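Local coordinates for protein extracellular ligand-binding receptor (Desulfitobacterium hafniense, PDB 4Q6B) that binds leucine as the substrate-binding protein of an ABC transporter and probably delivers amino acids for uptake, at residues Ile147-Asp152 and Gly157-Phe162. Residues are numbered along the deposited sequence; the frame is centred on the assembly and turned at random.
Sequences IYYTDD and GLANAF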
ATOM      1  N   ILE A 147       1.505  18.682 -11.597  1.00 17.77           N
ATOM      2  CA  ILE A 147       1.009  17.828 -10.512  1.00 15.68           C
ATOM      3  C   ILE A 147      -0.444  18.209 -10.240  1.00 18.28           C
ATOM      4  O   ILE A 147      -0.743  19.375  -9.955  1.00 18.92           O
ATOM      5  CB  ILE A 147       1.831  17.987  -9.205  1.00 16.09           C
ATOM      6  CG1 ILE A 147       3.273  17.482  -9.390  1.00 17.22           C
ATOM      7  CG2 ILE A 147       1.190  17.186  -8.030  1.00 19.66           C
ATOM      8  CD1 ILE A 147       4.135  17.789  -8.155  1.00 17.65           C
ATOM      9  N   TYR A 148      -1.356  17.235 -10.336  1.00 15.24           N
ATOM     10  CA  TYR A 148      -2.768  17.433  -9.938  1.00 16.30           C
ATOM     11  C   TYR A 148      -2.873  16.810  -8.569  1.00 20.95           C
ATOM     12  O   TYR A 148      -2.558  15.634  -8.412  1.00 21.34           O
ATOM     13  CB  TYR A 148      -3.700  16.683 -10.908  1.00 20.08           C
ATOM     14  CG  TYR A 148      -5.178  16.761 -10.583  1.00 21.73           C
ATOM     15  CD1 TYR A 148      -5.780  17.967 -10.200  1.00 18.08           C
ATOM     16  CD2 TYR A 148      -5.991  15.646 -10.737  1.00 20.08           C
ATOM     17  CE1 TYR A 148      -7.184  18.051  -9.930  1.00 20.41           C
ATOM     18  CE2 TYR A 148      -7.354  15.707 -10.493  1.00 20.56           C
ATOM     19  CZ  TYR A 148      -7.956  16.911 -10.100  1.00 20.87           C
ATOM     20  OH  TYR A 148      -9.303  16.975  -9.828  1.00 22.07           O
ATOM     21  N   TYR A 149      -3.281  17.564  -7.558  1.00 18.31           N
ATOM     22  CA  TYR A 149      -3.222  16.997  -6.210  1.00 21.33           C
ATOM     23  C   TYR A 149      -4.485  17.277  -5.392  1.00 22.93           C
ATOM     24  O   TYR A 149      -5.234  18.182  -5.729  1.00 23.13           O
ATOM     25  CB  TYR A 149      -1.978  17.511  -5.459  1.00 18.62           C
ATOM     26  CG  TYR A 149      -2.059  18.961  -5.106  1.00 20.40           C
ATOM     27  CD1 TYR A 149      -2.425  19.373  -3.817  1.00 24.72           C
ATOM     28  CD2 TYR A 149      -1.780  19.930  -6.056  1.00 26.27           C
ATOM     29  CE1 TYR A 149      -2.552  20.706  -3.511  1.00 22.57           C
ATOM     30  CE2 TYR A 149      -1.891  21.263  -5.752  1.00 27.51           C
ATOM     31  CZ  TYR A 149      -2.255  21.642  -4.490  1.00 27.59           C
ATOM     32  OH  TYR A 149      -2.358  22.981  -4.190  1.00 32.24           O
ATOM     33  N   THR A 150      -4.736  16.490  -4.337  1.00 23.80           N
ATOM     34  CA  THR A 150      -5.807  16.790  -3.404  1.00 27.12           C
ATOM     35  C   THR A 150      -5.278  17.733  -2.332  1.00 27.44           C
ATOM     36  O   THR A 150      -4.239  17.470  -1.715  1.00 28.59           O
ATOM     37  CB  THR A 150      -6.354  15.521  -2.738  1.00 27.72           C
ATOM     38  OG1 THR A 150      -6.921  14.675  -3.754  1.00 30.81           O
ATOM     39  CG2 THR A 150      -7.424  15.861  -1.706  1.00 29.12           C
ATOM     40  N   ASP A 151      -5.979  18.839  -2.116  1.00 30.13           N
ATOM     41  CA  ASP A 151      -5.513  19.802  -1.132  1.00 29.35           C
ATOM     42  C   ASP A 151      -5.885  19.379   0.293  1.00 28.46           C
ATOM     43  O   ASP A 151      -6.629  20.089   0.997  1.00 32.17           O
ATOM     44  CB  ASP A 151      -6.031  21.210  -1.460  1.00 33.43           C
ATOM     45  CG  ASP A 151      -5.353  22.280  -0.625  1.00 45.48           C
ATOM     46  OD1 ASP A 151      -4.260  21.979  -0.091  1.00 42.83           O
ATOM     47  OD2 ASP A 151      -5.910  23.400  -0.490  1.00 51.56           O
ATOM     48  N   ASP A 152      -5.353  18.223   0.717  1.00 28.54           N
ATOM     49  CA  ASP A 152      -5.461  17.769   2.104  1.00 36.06           C
ATOM     50  C   ASP A 152      -4.090  17.236   2.548  1.00 36.00           C
ATOM     51  O   ASP A 152      -3.137  17.294   1.783  1.00 34.11           O
ATOM     52  CB  ASP A 152      -6.588  16.739   2.306  1.00 39.48           C
ATOM     53  CG  ASP A 152      -6.353  15.424   1.559  1.00 43.18           C
ATOM     54  OD1 ASP A 152      -5.256  15.180   1.003  1.00 44.88           O
ATOM     55  OD2 ASP A 152      -7.290  14.599   1.532  1.00 47.28           O
ATOM     56  N   GLY A 157       1.008  15.892   0.915  1.00 35.43           N
ATOM     57  CA  GLY A 157       2.123  15.031   1.269  1.00 36.06           C
ATOM     58  C   GLY A 157       2.809  14.350   0.102  1.00 38.15           C
ATOM     59  O   GLY A 157       4.048  14.444  -0.043  1.00 38.49           O
ATOM     60  N   LEU A 158       2.028  13.639  -0.716  1.00 31.79           N
ATOM     61  CA  LEU A 158       2.564  12.904  -1.866  1.00 31.56           C
ATOM     62  C   LEU A 158       3.050  13.856  -2.963  1.00 27.81           C
ATOM     63  O   LEU A 158       4.053  13.566  -3.635  1.00 25.91           O
ATOM     64  CB  LEU A 158       1.520  11.922  -2.424  1.00 33.49           C
ATOM     65  CG  LEU A 158       1.858  11.169  -3.714  1.00 34.84           C
ATOM     66  CD1 LEU A 158       3.107  10.353  -3.563  1.00 32.79           C
ATOM     67  CD2 LEU A 158       0.722  10.273  -4.059  1.00 31.13           C
ATOM     68  N   ALA A 159       2.341  14.981  -3.134  1.00 25.92           N
ATOM     69  CA  ALA A 159       2.721  16.031  -4.082  1.00 27.41           C
ATOM     70  C   ALA A 159       4.077  16.640  -3.728  1.00 26.66           C
ATOM     71  O   ALA A 159       4.925  16.795  -4.626  1.00 26.98           O
ATOM     72  CB  ALA A 159       1.616  17.165  -4.179  1.00 24.64           C
ATOM     73  N   ASN A 160       4.268  17.004  -2.445  0.91 20.71           N
ATOM     74  CA  ASN A 160       5.537  17.594  -2.025  0.91 17.25           C
ATOM     75  C   ASN A 160       6.698  16.593  -2.109  0.91 20.05           C
ATOM     76  O   ASN A 160       7.794  16.975  -2.521  0.91 23.81           O
ATOM     77  CB  ASN A 160       5.459  18.173  -0.617  0.91 25.03           C
ATOM     78  CG  ASN A 160       4.564  19.380  -0.545  0.91 27.61           C
ATOM     79  OD1 ASN A 160       4.301  20.035  -1.553  0.91 30.97           O
ATOM     80  ND2 ASN A 160       4.087  19.684   0.649  0.91 33.95           N
ATOM     81  N   ALA A 161       6.456  15.351  -1.688  1.00 22.42           N
ATOM     82  CA  ALA A 161       7.448  14.268  -1.908  1.00 23.57           C
ATOM     83  C   ALA A 161       7.843  14.105  -3.381  1.00 21.39           C
ATOM     84  O   ALA A 161       9.041  14.063  -3.738  1.00 22.04           O
ATOM     85  CB  ALA A 161       6.950  12.930  -1.341  1.00 22.19           C
ATOM     86  N   PHE A 162       6.854  14.006  -4.258  1.00 17.74           N
ATOM     87  CA  PHE A 162       7.169  13.864  -5.669  1.00 17.83           C
ATOM     88  C   PHE A 162       7.924  15.086  -6.222  1.00 19.08           C
ATOM     89  O   PHE A 162       8.923  14.938  -6.956  1.00 18.55           O
ATOM     90  CB  PHE A 162       5.942  13.545  -6.531  1.00 18.93           C
ATOM     91  CG  PHE A 162       6.298  13.330  -7.975  1.00 15.09           C
ATOM     92  CD1 PHE A 162       6.849  12.131  -8.401  1.00 20.08           C
ATOM     93  CD2 PHE A 162       6.158  14.364  -8.902  1.00 16.71           C
ATOM     94  CE1 PHE A 162       7.217  11.953  -9.730  1.00 21.44           C
ATOM     95  CE2 PHE A 162       6.536  14.219 -10.243  1.00 16.83           C
ATOM     96  CZ  PHE A 162       7.064  12.997 -10.659  1.00 22.83           C
TER
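The edge of the Phe162 ring meets Ile147: Ile147 CD1 lies 4.0 Å from Phe162 CD2, close to the ring plane. Phe162 also stacks on the ring of Phe202 in the neighbouring strand 200-204. The methyl of Ala159 packs against Tyr149, with Tyr149 CB 3.8 Å from Ala159 CB, and Arg176 makes a cation-pi contact with the Tyr149 ring. Both branches of Ile147 reach the helix. Chi1 of -66° sets CG1 beside the backbone N and leaves CG2 anti to it; Ile147 CG2 rests 3.9 Å from Ala159 CB. The extended CG1 branch carries CD1 onward to Phe162 and to within 3.8 Å of Ala159 O. Ala159 is thus the small residue on which the strand side chains settle. No hydrogen bond joins the segments; the contact between them is apolar. Beyond the strand, Asp152 takes the N-cap position, where its OD1 accepts a hydrogen bond from Gly155 N. Strand 147-149 and helix 157-162 run nearly antiparallel, at 161°, with axes 8.9 Å apart. This is the first strand-to-helix step of a beta-alpha-beta unit, completed by strand 172-177, in the alpha/beta fold of periplasmic binding proteins.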